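Local coordinates for ABC transporter, periplasmic substrate-binding protein (Thermotoga maritima, PDB 2HPG), which probably binds a solute in the periplasm and hands it to a tripartite ATP-independent (TRAP) transporter, at residues H15-G20 and G69-S74; K82-M87 and K119-L124; D94-K99 and Q313-V318; H143-K148 and K217-T222; Q170-S175 and K299-N304. All blocks are in the same frame, centred on the assembly; numbering follows the deposited sequence. Where two conformers were deposited one is given.

Interaction 1: H15-G20 and G69-S74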
# COMPACT_ATOMS: atom_id res chain seq x y z
N HIS A 15 11.46 2.26 -5.88
CA HIS A 15 10.62 2.44 -4.71
C HIS A 15 10.15 1.13 -4.09
O HIS A 15 9.07 1.06 -3.53
CB HIS A 15 9.41 3.35 -5.02
CG HIS A 15 9.76 4.80 -5.10
ND1 HIS A 15 8.80 5.79 -5.20
CD2 HIS A 15 10.95 5.43 -5.10
CE1 HIS A 15 9.40 6.97 -5.27
NE2 HIS A 15 10.70 6.78 -5.21
N VAL A 16 10.98 0.09 -4.13
CA VAL A 16 10.58 -1.20 -3.59
C VAL A 16 10.89 -1.33 -2.08
O VAL A 16 11.04 -2.45 -1.58
CB VAL A 16 11.18 -2.37 -4.38
CG1 VAL A 16 10.93 -2.19 -5.86
CG2 VAL A 16 12.67 -2.55 -4.07
N LEU A 17 10.94 -0.20 -1.38
CA LEU A 17 11.10 -0.16 0.07
C LEU A 17 12.54 -0.52 0.47
O LEU A 17 13.45 -0.31 -0.33
CB LEU A 17 10.00 -0.97 0.79
CG LEU A 17 8.56 -0.66 0.34
CD1 LEU A 17 7.54 -1.33 1.22
CD2 LEU A 17 8.30 0.85 0.29
N ALA A 18 12.75 -0.99 1.71
CA ALA A 18 14.10 -1.08 2.27
C ALA A 18 14.83 -2.27 1.71
O ALA A 18 14.20 -3.30 1.44
CB ALA A 18 14.07 -1.15 3.81
N PRO A 19 16.16 -2.14 1.51
CA PRO A 19 17.01 -3.23 1.06
C PRO A 19 16.97 -4.47 1.96
O PRO A 19 17.13 -4.37 3.19
CB PRO A 19 18.41 -2.61 1.05
CG PRO A 19 18.21 -1.19 0.96
CD PRO A 19 16.93 -0.89 1.67
N GLY A 20 16.81 -5.63 1.33
CA GLY A 20 16.75 -6.90 2.02
C GLY A 20 15.39 -7.31 2.57
O GLY A 20 15.21 -8.47 2.95
N GLY A 69 9.59 1.74 -13.79
CA GLY A 69 8.40 1.39 -13.05
C GLY A 69 8.50 1.80 -11.61
O GLY A 69 9.59 2.10 -11.12
N TRP A 70 7.36 1.82 -10.93
CA TRP A 70 7.33 2.17 -9.51
C TRP A 70 6.32 1.34 -8.74
O TRP A 70 5.22 1.02 -9.24
CB TRP A 70 7.00 3.66 -9.30
CG TRP A 70 7.84 4.57 -10.09
CD1 TRP A 70 7.52 5.17 -11.28
CD2 TRP A 70 9.17 5.00 -9.76
NE1 TRP A 70 8.58 5.94 -11.72
CE2 TRP A 70 9.60 5.85 -10.81
CE3 TRP A 70 10.04 4.74 -8.70
CZ2 TRP A 70 10.86 6.46 -10.80
CZ3 TRP A 70 11.30 5.35 -8.70
CH2 TRP A 70 11.69 6.19 -9.74
N ASN A 71 6.71 1.02 -7.52
CA ASN A 71 5.83 0.52 -6.48
C ASN A 71 5.17 1.74 -5.87
O ASN A 71 5.80 2.46 -5.12
CB ASN A 71 6.67 -0.22 -5.44
CG ASN A 71 5.88 -0.61 -4.18
OD1 ASN A 71 4.90 -1.34 -4.26
ND2 ASN A 71 6.36 -0.18 -3.01
N THR A 72 3.91 1.99 -6.21
CA THR A 72 3.21 3.17 -5.68
C THR A 72 1.89 2.72 -5.02
O THR A 72 1.80 1.59 -4.56
CB THR A 72 3.01 4.21 -6.79
OG1 THR A 72 2.45 5.41 -6.25
CG2 THR A 72 2.13 3.67 -7.89
N ASP A 73 0.89 3.60 -4.93
CA ASP A 73 -0.41 3.21 -4.38
C ASP A 73 -1.56 4.03 -4.97
O ASP A 73 -1.33 4.94 -5.76
CB ASP A 73 -0.38 3.31 -2.87
CG ASP A 73 -0.11 4.71 -2.38
OD1 ASP A 73 -0.52 5.70 -3.04
OD2 ASP A 73 0.50 4.82 -1.31
N SER A 74 -2.80 3.68 -4.62
CA SER A 74 -3.99 4.34 -5.18
C SER A 74 -4.21 5.74 -4.60
O SER A 74 -4.96 6.53 -5.14
CB SER A 74 -5.25 3.48 -5.04
OG SER A 74 -5.63 3.30 -3.68
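Trp70 turns the CE3-CZ3 edge of its six-membered ring toward one face of the His15 imidazole, an edge-to-face aromatic pair with centroids 4.6 Å apart and planes at 56°. Trp70 CE3 lies 3.6 Å from His15 CG, offset toward the rim of the smaller ring, and Trp70 CZ3 comes equally near His15 CD2. Trp70 CG lies anti to the carbonyl carbon, beside the backbone N (chi1 -51°), and the indole beyond it leans to the imidazole. Beyond the stack, His15 NE2 is hydrogen-bonded to Glu56 OE2, which helps fix the rotation of the ring. Asn71 follows with its CB directed at the loop, 3.3 Å from His15 O; the Asn71 and Leu17 side chains cross at about a right angle. The carbonyl Asn71 O approaches the edge of the imidazole and is 3.7 Å from His15 CB. Asp73, at the N-cap position, caps helix 74-77 through OD1 and Arg76 N. In this family 7 solute-binding protein the loop 15-20 follows strand 9-14 of the parallel part of the sheet, where Gly14 makes backbone hydrogen bonds with Gly69 and Asn71. Ile58 of helix 58-64 covers both His15 and Trp70, Tyr23 of helix 22-37 touches Leu17 and Asn71, and the antiparallel strand 218-234 pairs with 68-73.

Interaction 2: K82-M87 and K119-L124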
# COMPACT_ATOMS: atom_id res chain seq x y z
N LYS A 82 -9.57 9.95 -10.27
CA LYS A 82 -9.98 10.16 -8.88
C LYS A 82 -10.47 8.91 -8.15
O LYS A 82 -10.04 8.64 -7.03
CB LYS A 82 -11.07 11.23 -8.78
CG LYS A 82 -11.78 11.27 -7.41
CD LYS A 82 -12.89 12.32 -7.32
CE LYS A 82 -14.26 11.67 -7.48
NZ LYS A 82 -15.35 12.57 -7.00
N ASP A 83 -11.36 8.17 -8.80
CA ASP A 83 -12.10 7.11 -8.13
C ASP A 83 -11.26 5.93 -7.67
O ASP A 83 -11.64 5.25 -6.71
CB ASP A 83 -13.21 6.57 -9.04
CG ASP A 83 -14.38 7.51 -9.15
OD1 ASP A 83 -14.39 8.58 -8.51
OD2 ASP A 83 -15.31 7.15 -9.89
N ILE A 84 -10.16 5.65 -8.36
CA ILE A 84 -9.31 4.51 -7.98
C ILE A 84 -8.72 4.70 -6.57
O ILE A 84 -8.35 3.72 -5.90
CB ILE A 84 -8.19 4.27 -9.02
CG1 ILE A 84 -7.57 2.87 -8.85
CG2 ILE A 84 -7.12 5.35 -8.94
CD1 ILE A 84 -6.69 2.46 -10.01
N GLY A 85 -8.66 5.95 -6.14
CA GLY A 85 -8.24 6.37 -4.80
C GLY A 85 -9.08 5.84 -3.65
O GLY A 85 -8.64 5.88 -2.50
N VAL A 86 -10.27 5.33 -3.95
CA VAL A 86 -11.10 4.68 -2.94
C VAL A 86 -10.36 3.50 -2.25
O VAL A 86 -10.66 3.18 -1.08
CB VAL A 86 -12.47 4.20 -3.55
CG1 VAL A 86 -12.29 2.98 -4.38
CG2 VAL A 86 -13.49 3.96 -2.41
N MSE A 87 -9.40 2.89 -2.94
CA MSE A 87 -8.69 1.72 -2.40
C MSE A 87 -7.60 2.05 -1.35
O MSE A 87 -6.97 1.12 -0.83
CB MSE A 87 -8.12 0.88 -3.53
CG MSE A 87 -9.17 0.55 -4.59
SE MSE A 87 -8.68 -0.79 -5.85
CE MSE A 87 -7.60 -1.96 -4.73
N LYS A 119 -12.30 -0.22 -16.35
CA LYS A 119 -12.48 1.13 -16.85
C LYS A 119 -11.38 2.06 -16.33
O LYS A 119 -10.67 2.68 -17.12
CB LYS A 119 -13.84 1.70 -16.45
CG LYS A 119 -14.02 3.16 -16.85
CD LYS A 119 -15.39 3.69 -16.50
CE LYS A 119 -15.47 4.10 -15.03
NZ LYS A 119 -16.86 4.45 -14.60
N TRP A 120 -11.23 2.14 -15.02
CA TRP A 120 -10.25 3.04 -14.40
C TRP A 120 -8.85 2.80 -14.93
O TRP A 120 -8.09 3.75 -15.09
CB TRP A 120 -10.21 2.86 -12.88
CG TRP A 120 -11.45 3.24 -12.17
CD1 TRP A 120 -12.39 4.12 -12.59
CD2 TRP A 120 -11.87 2.79 -10.87
NE1 TRP A 120 -13.39 4.23 -11.65
CE2 TRP A 120 -13.09 3.42 -10.59
CE3 TRP A 120 -11.34 1.89 -9.94
CZ2 TRP A 120 -13.80 3.20 -9.39
CZ3 TRP A 120 -12.03 1.67 -8.76
CH2 TRP A 120 -13.24 2.32 -8.50
N LEU A 121 -8.50 1.54 -15.17
CA LEU A 121 -7.17 1.17 -15.61
C LEU A 121 -6.93 1.55 -17.07
O LEU A 121 -5.80 1.81 -17.47
CB LEU A 121 -6.92 -0.33 -15.43
CG LEU A 121 -6.95 -0.83 -13.99
CD1 LEU A 121 -6.67 -2.34 -13.94
CD2 LEU A 121 -5.99 -0.03 -13.11
N LYS A 122 -8.01 1.55 -17.85
CA LYS A 122 -7.96 1.99 -19.24
C LYS A 122 -7.80 3.50 -19.32
O LYS A 122 -7.12 3.99 -20.20
CB LYS A 122 -9.22 1.57 -19.97
CG LYS A 122 -9.18 1.80 -21.47
CD LYS A 122 -10.35 1.10 -22.15
CE LYS A 122 -10.35 1.29 -23.66
NZ LYS A 122 -11.45 0.48 -24.28
N GLU A 123 -8.46 4.23 -18.41
CA GLU A 123 -8.31 5.68 -18.30
C GLU A 123 -6.92 6.09 -17.86
O GLU A 123 -6.39 7.10 -18.31
CB GLU A 123 -9.34 6.27 -17.33
CG GLU A 123 -10.79 6.10 -17.79
CD GLU A 123 -11.85 6.53 -16.76
OE1 GLU A 123 -11.50 6.98 -15.63
OE2 GLU A 123 -13.05 6.41 -17.09
N LEU A 124 -6.32 5.32 -16.95
CA LEU A 124 -4.96 5.60 -16.49
C LEU A 124 -3.99 5.45 -17.65
O LEU A 124 -3.08 6.25 -17.82
CB LEU A 124 -4.54 4.67 -15.34
CG LEU A 124 -4.90 5.11 -13.92
CD1 LEU A 124 -4.55 3.98 -12.94
CD2 LEU A 124 -4.21 6.41 -13.53
O HOH W 1 -16.08 5.23 -11.77
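Ile84 and Trp120 bring the two backbones nearest, with CA atoms 6.7 Å apart, where the 3-10 segment between helices 74-77 and 92-95 meets helix 115-128, against strand 130-146. In 82-87 the bonds run three residues back, Gly85 N to Lys82 O, Val86 N to Asp83 O and Met87 N to Ile84 O; in 119-124 they include the four-residue steps Glu123 N to Lys119 O and Leu124 N to Trp120 O. The indole of Trp120 lies between the two backbones, one face against the 3-10 segment. Ile84 CA makes a CH-pi contact 4.2 Å from the centroid of its six-membered ring, 23° off the normal, and Asp83 CB presses on the rim of the same face, 3.4 Å from Trp120 CZ2. Ile84 CG1 is anti to the backbone N (chi1 -164°), and beyond it CD1 meets Leu124 CD1 at 3.9 Å and Leu121 CD2 at 4.0 Å. Leu314 of helix 308-318 also packs on the indole. A water in the ring plane accepts from Trp120 NE1 at 2.9 Å and from Lys119 NZ at 3.0 Å, and donates to Asp83 OD2 at 2.8 Å. The buried hydrophobic contact therefore has a polar margin: the water satisfies the indole N-H and links the carboxylate to the ammonium, whose charges probably attract across that bridge.

Interaction 3: D94-K99 and Q313-V318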
# COMPACT_ATOMS: atom_id res chain seq x y z
N ASP A 94 -12.41 -3.96 4.32
CA ASP A 94 -13.46 -4.47 5.22
C ASP A 94 -14.84 -4.21 4.67
O ASP A 94 -15.70 -5.07 4.72
CB ASP A 94 -13.34 -3.89 6.62
CG ASP A 94 -12.31 -4.60 7.46
OD1 ASP A 94 -12.70 -5.48 8.26
OD2 ASP A 94 -11.12 -4.32 7.30
N PHE A 95 -15.04 -3.01 4.14
CA PHE A 95 -16.26 -2.69 3.40
C PHE A 95 -16.45 -3.59 2.19
O PHE A 95 -17.58 -3.85 1.80
CB PHE A 95 -16.26 -1.23 2.97
CG PHE A 95 -16.26 -0.25 4.12
CD1 PHE A 95 -17.04 -0.46 5.24
CD2 PHE A 95 -15.55 0.93 4.03
CE1 PHE A 95 -17.06 0.46 6.28
CE2 PHE A 95 -15.55 1.85 5.05
CZ PHE A 95 -16.31 1.61 6.18
N MSE A 96 -15.36 -4.07 1.60
CA MSE A 96 -15.50 -5.00 0.47
C MSE A 96 -15.77 -6.44 0.95
O MSE A 96 -16.00 -7.33 0.12
CB MSE A 96 -14.27 -4.95 -0.44
CG MSE A 96 -13.98 -3.58 -1.04
SE MSE A 96 -15.43 -2.83 -2.13
CE MSE A 96 -15.63 -4.30 -3.42
N GLY A 97 -15.74 -6.65 2.26
CA GLY A 97 -16.12 -7.93 2.87
C GLY A 97 -14.99 -8.87 3.26
O GLY A 97 -15.24 -10.00 3.69
N ALA A 98 -13.75 -8.43 3.08
CA ALA A 98 -12.59 -9.26 3.39
C ALA A 98 -12.35 -9.20 4.88
O ALA A 98 -12.31 -8.12 5.47
CB ALA A 98 -11.37 -8.79 2.65
N LYS A 99 -12.23 -10.38 5.49
CA LYS A 99 -11.98 -10.47 6.93
C LYS A 99 -10.82 -11.39 7.29
O LYS A 99 -10.55 -11.58 8.47
CB LYS A 99 -13.24 -10.96 7.67
CG LYS A 99 -14.43 -10.04 7.55
CD LYS A 99 -14.28 -8.82 8.43
CE LYS A 99 -15.08 -7.67 7.88
NZ LYS A 99 -15.15 -6.57 8.86
N GLN A 313 -20.01 1.25 -6.20
CA GLN A 313 -19.87 0.68 -7.52
C GLN A 313 -19.03 -0.58 -7.47
O GLN A 313 -19.38 -1.57 -8.10
CB GLN A 313 -19.27 1.68 -8.50
CG GLN A 313 -19.39 1.21 -9.95
CD GLN A 313 -20.85 0.96 -10.39
OE1 GLN A 313 -21.71 1.83 -10.25
NE2 GLN A 313 -21.10 -0.23 -10.93
N LEU A 314 -17.94 -0.57 -6.72
CA LEU A 314 -17.12 -1.78 -6.56
C LEU A 314 -17.84 -2.90 -5.78
O LEU A 314 -17.70 -4.09 -6.11
CB LEU A 314 -15.76 -1.45 -5.90
CG LEU A 314 -14.67 -0.84 -6.80
CD1 LEU A 314 -13.42 -0.47 -5.99
CD2 LEU A 314 -14.32 -1.80 -7.96
N ILE A 315 -18.60 -2.51 -4.75
CA ILE A 315 -19.36 -3.48 -3.93
C ILE A 315 -20.34 -4.30 -4.81
O ILE A 315 -20.36 -5.55 -4.76
CB ILE A 315 -20.13 -2.77 -2.78
CG1 ILE A 315 -19.16 -2.32 -1.68
CG2 ILE A 315 -21.17 -3.69 -2.18
CD1 ILE A 315 -19.68 -1.21 -0.78
N LYS A 316 -21.11 -3.58 -5.62
CA LYS A 316 -22.04 -4.17 -6.60
C LYS A 316 -21.45 -5.28 -7.48
O LYS A 316 -22.02 -6.38 -7.56
CB LYS A 316 -22.56 -3.06 -7.51
CG LYS A 316 -23.46 -3.54 -8.65
CD LYS A 316 -24.02 -2.35 -9.41
CE LYS A 316 -24.80 -2.80 -10.63
NZ LYS A 316 -25.39 -1.63 -11.33
N GLU A 317 -20.34 -4.99 -8.15
CA GLU A 317 -19.79 -5.91 -9.14
C GLU A 317 -19.07 -7.11 -8.51
O GLU A 317 -18.98 -8.20 -9.10
CB GLU A 317 -18.87 -5.14 -10.11
CG GLU A 317 -19.65 -4.08 -10.91
CD GLU A 317 -18.78 -3.05 -11.58
OE1 GLU A 317 -17.67 -3.39 -12.04
OE2 GLU A 317 -19.22 -1.88 -11.67
N VAL A 318 -18.56 -6.91 -7.29
CA VAL A 318 -17.86 -7.97 -6.57
C VAL A 318 -18.81 -8.97 -5.86
O VAL A 318 -18.47 -10.14 -5.74
CB VAL A 318 -16.84 -7.39 -5.57
CG1 VAL A 318 -16.07 -8.50 -4.90
CG2 VAL A 318 -15.89 -6.45 -6.30
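Met96, a selenomethionine, lays its selenium and terminal methyl against a helical turn formed by Leu314, Ile315 and Val318. In the conformer described, one of two deposited, the chain is bent at chi2 (-59°) and again at chi3 (-56°), and the second bend carries CE onto the helix. There Met96 CE lies 3.4 Å from Leu314 O, 3.8 Å from Leu314 CB and 3.6 Å from Val318 CG2, while Met96 SE rests 3.8 Å from Ile315 CG1. Ile315 CG1 also approaches the backbone carbonyl Phe95 O, at 4.1 Å. Just after Met96 the chain leaves the helix in a Schellman motif: Gly97 has positive phi and its N bonds to Asp94 O at 2.9 Å. The turn that follows is tied by a salt bridge, Lys99 NZ reaching the anti lone pair of Asp94 OD1 at 2.7 Å. Within helix 308-318, Gln313 NE2 donates to the anti lone pair of Glu317 OE2 at 2.6 Å, with the acceptor close to the amide plane; Thr116 OG1 of helix 115-128 is a second partner of that oxygen. Helix 308-318 is the last of the chain, and Leu314 also touches Phe92 and Ile111. Val107 of helix 101-112 packs on Met96, and the ring of Phe95 leads away to a cation-pi contact with Lys299.

Interaction 4: H143-K148 and K217-T222; sequences HFVTNK and KYMSET
Lys217 and Tyr218 both face Thr146, a classic beta bulge in this antiparallel pairing: Tyr218 N bonds to Thr146 O at 2.9 Å, and Lys217 N adds a weak bond to it. Lys217 N also donates to Asn147 OD1 at 3.0 Å, from above the amide carbonyl plane, while Asn147 ND2 bonds to Val215 O. Past the bulge the register is regular, with Phe144 and Ser220 a hydrogen-bonded pair and Val145 and Met219 a non-hydrogen-bonded one. At the far end Glu221 centres an inverse gamma turn, Thr222 N bonding to Ser220 O, and Glu221 CG stands 4.0 Å above the His143 ring centre, a CH-pi contact. That ring is held by Gly223 N on ND1, and the Glu221 carboxylate by Tyr204 and Lys273. On the face carrying Phe144, Thr146, Tyr218 and Ser220, a water joins Phe144 O, Thr146 OG1 and Ser220 OG, with a weak bond to Tyr218 O; Ser220 OG also bonds to Ile150 N. The water gives carbonyls and hydroxyls a shared polar partner on that face.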
# COMPACT_ATOMS: atom_id res chain seq x y z
N HIS A 143 -2.04 -0.16 12.20
CA HIS A 143 -2.67 0.01 13.52
C HIS A 143 -2.11 1.28 14.13
O HIS A 143 -1.07 1.74 13.68
CB HIS A 143 -2.31 -1.20 14.42
CG HIS A 143 -2.76 -2.52 13.86
ND1 HIS A 143 -4.07 -2.79 13.54
CD2 HIS A 143 -2.06 -3.64 13.56
CE1 HIS A 143 -4.16 -4.02 13.06
NE2 HIS A 143 -2.95 -4.57 13.08
N PHE A 144 -2.77 1.86 15.11
CA PHE A 144 -2.26 3.07 15.75
C PHE A 144 -1.09 2.75 16.70
O PHE A 144 -1.16 1.77 17.42
CB PHE A 144 -3.36 3.78 16.52
CG PHE A 144 -4.32 4.52 15.65
CD1 PHE A 144 -3.97 5.73 15.10
CD2 PHE A 144 -5.54 3.98 15.35
CE1 PHE A 144 -4.85 6.42 14.28
CE2 PHE A 144 -6.42 4.66 14.54
CZ PHE A 144 -6.07 5.88 14.00
N VAL A 145 -0.06 3.61 16.70
CA VAL A 145 1.12 3.44 17.54
C VAL A 145 1.19 4.73 18.34
O VAL A 145 1.43 5.80 17.79
CB VAL A 145 2.44 3.25 16.76
CG1 VAL A 145 3.47 2.50 17.66
CG2 VAL A 145 2.22 2.49 15.44
N THR A 146 0.96 4.63 19.65
CA THR A 146 0.72 5.79 20.51
C THR A 146 1.26 5.56 21.93
O THR A 146 1.76 4.50 22.24
CB THR A 146 -0.79 6.02 20.63
OG1 THR A 146 -1.39 4.86 21.23
CG2 THR A 146 -1.46 6.28 19.24
N ASN A 147 1.17 6.59 22.78
CA ASN A 147 1.47 6.44 24.21
C ASN A 147 0.17 6.52 25.04
O ASN A 147 0.21 6.79 26.24
CB ASN A 147 2.51 7.46 24.69
CG ASN A 147 3.93 7.01 24.39
OD1 ASN A 147 4.30 5.85 24.63
ND2 ASN A 147 4.73 7.92 23.85
N LYS A 148 -0.95 6.24 24.38
CA LYS A 148 -2.28 6.23 24.97
C LYS A 148 -3.06 5.13 24.27
O LYS A 148 -3.06 5.08 23.04
CB LYS A 148 -2.94 7.59 24.72
CG LYS A 148 -4.38 7.70 25.13
CD LYS A 148 -4.97 9.04 24.68
CE LYS A 148 -6.44 9.11 24.98
NZ LYS A 148 -7.02 10.40 24.48
N LYS A 217 4.53 3.20 23.34
CA LYS A 217 4.23 2.02 24.15
C LYS A 217 3.11 1.14 23.58
O LYS A 217 3.18 -0.09 23.70
CB LYS A 217 3.87 2.44 25.58
CG LYS A 217 3.34 1.29 26.43
CD LYS A 217 3.30 1.64 27.90
CE LYS A 217 2.52 0.57 28.69
NZ LYS A 217 2.61 0.79 30.17
N TYR A 218 2.09 1.76 22.99
CA TYR A 218 0.88 1.02 22.60
C TYR A 218 0.68 0.79 21.10
O TYR A 218 0.79 1.70 20.29
CB TYR A 218 -0.37 1.73 23.10
CG TYR A 218 -0.47 1.80 24.60
CD1 TYR A 218 -1.01 0.74 25.32
CD2 TYR A 218 -0.01 2.90 25.30
CE1 TYR A 218 -1.09 0.78 26.70
CE2 TYR A 218 -0.09 2.96 26.67
CZ TYR A 218 -0.63 1.89 27.36
OH TYR A 218 -0.71 1.92 28.71
N MSE A 219 0.38 -0.47 20.76
CA MSE A 219 -0.13 -0.82 19.45
C MSE A 219 -1.60 -1.15 19.61
O MSE A 219 -1.93 -2.14 20.26
CB MSE A 219 0.63 -2.02 18.90
CG MSE A 219 0.52 -2.13 17.40
SE MSE A 219 2.00 -1.24 16.53
CE MSE A 219 1.71 -1.93 14.73
N SER A 220 -2.48 -0.31 19.07
CA SER A 220 -3.92 -0.56 19.17
C SER A 220 -4.44 -1.02 17.82
O SER A 220 -4.32 -0.31 16.81
CB SER A 220 -4.66 0.71 19.60
OG SER A 220 -4.02 1.37 20.68
N GLU A 221 -5.00 -2.23 17.80
CA GLU A 221 -5.27 -2.96 16.58
C GLU A 221 -6.59 -2.59 15.91
O GLU A 221 -7.49 -3.43 15.74
CB GLU A 221 -5.18 -4.46 16.82
CG GLU A 221 -3.75 -4.95 17.10
CD GLU A 221 -3.67 -6.44 17.08
OE1 GLU A 221 -4.71 -7.08 17.24
OE2 GLU A 221 -2.56 -6.99 16.93
N THR A 222 -6.66 -1.34 15.49
CA THR A 222 -7.81 -0.82 14.76
C THR A 222 -7.85 -1.38 13.35
O THR A 222 -8.93 -1.43 12.76
CB THR A 222 -7.77 0.68 14.66
OG1 THR A 222 -6.46 1.10 14.28
CG2 THR A 222 -8.15 1.34 16.00
O HOH W 2 -1.85 2.56 19.98

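Interaction 5: Q170-S175 and K299-N304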
# COMPACT_ATOMS: atom_id res chain seq x y z
N GLN A 170 -4.61 11.39 4.94
CA GLN A 170 -4.87 12.51 5.83
C GLN A 170 -6.33 12.58 6.22
O GLN A 170 -6.68 12.69 7.40
CB GLN A 170 -4.41 13.83 5.20
CG GLN A 170 -2.93 13.93 4.89
CD GLN A 170 -2.08 14.17 6.10
OE1 GLN A 170 -2.30 15.14 6.81
NE2 GLN A 170 -1.07 13.32 6.32
N GLU A 171 -7.21 12.51 5.22
CA GLU A 171 -8.65 12.61 5.45
C GLU A 171 -9.20 11.42 6.20
O GLU A 171 -10.10 11.58 7.01
CB GLU A 171 -9.38 12.71 4.11
CG GLU A 171 -9.04 13.96 3.33
CD GLU A 171 -9.63 15.21 3.93
OE1 GLU A 171 -10.62 15.09 4.70
OE2 GLU A 171 -9.10 16.31 3.63
N SER A 172 -8.67 10.23 5.93
CA SER A 172 -9.03 9.03 6.67
C SER A 172 -8.72 9.16 8.18
O SER A 172 -9.60 8.95 9.02
CB SER A 172 -8.30 7.82 6.09
OG SER A 172 -8.86 7.46 4.84
N ILE A 173 -7.47 9.51 8.50
CA ILE A 173 -7.05 9.64 9.90
C ILE A 173 -7.78 10.77 10.61
O ILE A 173 -8.13 10.66 11.81
CB ILE A 173 -5.52 9.83 10.02
CG1 ILE A 173 -4.78 8.55 9.57
CG2 ILE A 173 -5.12 10.20 11.43
CD1 ILE A 173 -5.30 7.27 10.20
N ARG A 174 -8.03 11.85 9.88
CA ARG A 174 -8.88 12.93 10.39
C ARG A 174 -10.31 12.48 10.70
O ARG A 174 -10.86 12.82 11.72
CB ARG A 174 -8.89 14.11 9.41
CG ARG A 174 -9.61 15.33 9.92
CD ARG A 174 -9.45 16.47 8.93
NE ARG A 174 -10.31 17.62 9.24
CZ ARG A 174 -11.59 17.73 8.89
NH1 ARG A 174 -12.21 16.75 8.25
NH2 ARG A 174 -12.28 18.84 9.19
N SER A 175 -10.90 11.69 9.81
CA SER A 175 -12.27 11.24 10.01
C SER A 175 -12.40 10.26 11.20
O SER A 175 -13.45 10.22 11.85
CB SER A 175 -12.80 10.59 8.74
OG SER A 175 -12.28 9.28 8.62
N LYS A 299 -16.59 6.47 7.05
CA LYS A 299 -17.49 6.85 5.95
C LYS A 299 -17.41 8.33 5.58
O LYS A 299 -17.53 8.69 4.42
CB LYS A 299 -18.95 6.47 6.26
CG LYS A 299 -19.21 4.95 6.38
CD LYS A 299 -19.09 4.21 5.03
CE LYS A 299 -19.77 2.82 5.05
NZ LYS A 299 -20.27 2.38 3.70
N GLN A 300 -17.17 9.19 6.56
CA GLN A 300 -17.06 10.63 6.30
C GLN A 300 -15.84 11.03 5.43
O GLN A 300 -15.85 12.07 4.77
CB GLN A 300 -17.04 11.40 7.62
CG GLN A 300 -17.24 12.93 7.48
CD GLN A 300 -18.55 13.30 6.79
OE1 GLN A 300 -19.61 12.74 7.09
NE2 GLN A 300 -18.48 14.24 5.85
N ALA A 301 -14.78 10.23 5.45
CA ALA A 301 -13.65 10.45 4.54
C ALA A 301 -14.06 10.15 3.10
O ALA A 301 -13.69 10.86 2.18
CB ALA A 301 -12.45 9.59 4.95
N TYR A 302 -14.85 9.09 2.91
CA TYR A 302 -15.34 8.74 1.59
C TYR A 302 -16.18 9.90 1.02
O TYR A 302 -16.02 10.30 -0.15
CB TYR A 302 -16.15 7.45 1.62
CG TYR A 302 -15.33 6.20 1.86
CD1 TYR A 302 -15.11 5.28 0.85
CD2 TYR A 302 -14.77 5.93 3.11
CE1 TYR A 302 -14.35 4.12 1.07
CE2 TYR A 302 -14.01 4.79 3.33
CZ TYR A 302 -13.79 3.90 2.31
OH TYR A 302 -13.04 2.77 2.55
N LYS A 303 -17.03 10.48 1.86
CA LYS A 303 -17.86 11.61 1.47
C LYS A 303 -17.06 12.89 1.24
O LYS A 303 -17.29 13.59 0.26
CB LYS A 303 -18.94 11.83 2.53
CG LYS A 303 -20.02 10.73 2.55
CD LYS A 303 -20.96 10.78 3.78
CE LYS A 303 -21.20 12.20 4.31
NZ LYS A 303 -21.65 13.18 3.26
N ASN A 304 -16.12 13.21 2.13
CA ASN A 304 -15.32 14.42 1.97
C ASN A 304 -14.49 14.45 0.67
O ASN A 304 -14.23 15.52 0.11
CB ASN A 304 -14.40 14.62 3.17
CG ASN A 304 -15.17 15.01 4.43
OD1 ASN A 304 -16.40 15.03 4.42
ND2 ASN A 304 -14.43 15.30 5.52
O HOH W 3 -11.78 14.13 6.61
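Glu171 CB faces the partner helix 4.5 Å from Ala301 CB; beyond it the chain bends at chi2 (-72°), and the tip comes to Asn304, where OE1 lies 3.9 Å from Asn304 ND2 and 4.1 Å from Asn304 CB. The carboxylate and amide planes stand 74° apart, and a water does the linking. It accepts from Asn304 ND2 and Arg174 NH1, each at 3.1 Å, and donates to Glu171 O; it is also modelled doubtfully close to OE1. Asn304 OD1 is held within its own helix by Gln300 NE2. Below this polar rim the helices cross at 138°, their axes 8.3 Å apart, close because Ala301 offers only a methyl: its CB sits 3.7 Å from both Glu171 O and Ser175 OG. That hydroxyl bonds back to Ser172 O. Deeper in, Ser172 OG is bonded to Ala168 O and Ala90 N, Ile173 packs on His224 and Phe225 of strand 218-234, and Tyr302, whose OH meets Ala90 O, packs on helix 308-318.

Interactions 2, 3 and 5 form one continuous packed region. Trp120 CH2 of interaction 2 meets Leu314 CD1 of interaction 3 at 3.8 Å, Val86 CG2 meets Tyr302 CE1 of interaction 5 at 3.6 Å, and Phe95 CD2 of interaction 3 lies 3.4 Å from Tyr302 OH. Interaction 1 joins them through Ser74, whose CB is 3.2 Å from Ile84 O. Interaction 4 lies farthest from interaction 2, centres about 32 Å apart on opposite sides of the chain's centre, and reaches the rest through Phe144 CZ, 4.1 Å from Ile173 CD1 of interaction 5. Strand 218-234 connects interactions 1 and 4, pairing with both 68-73 and 130-146.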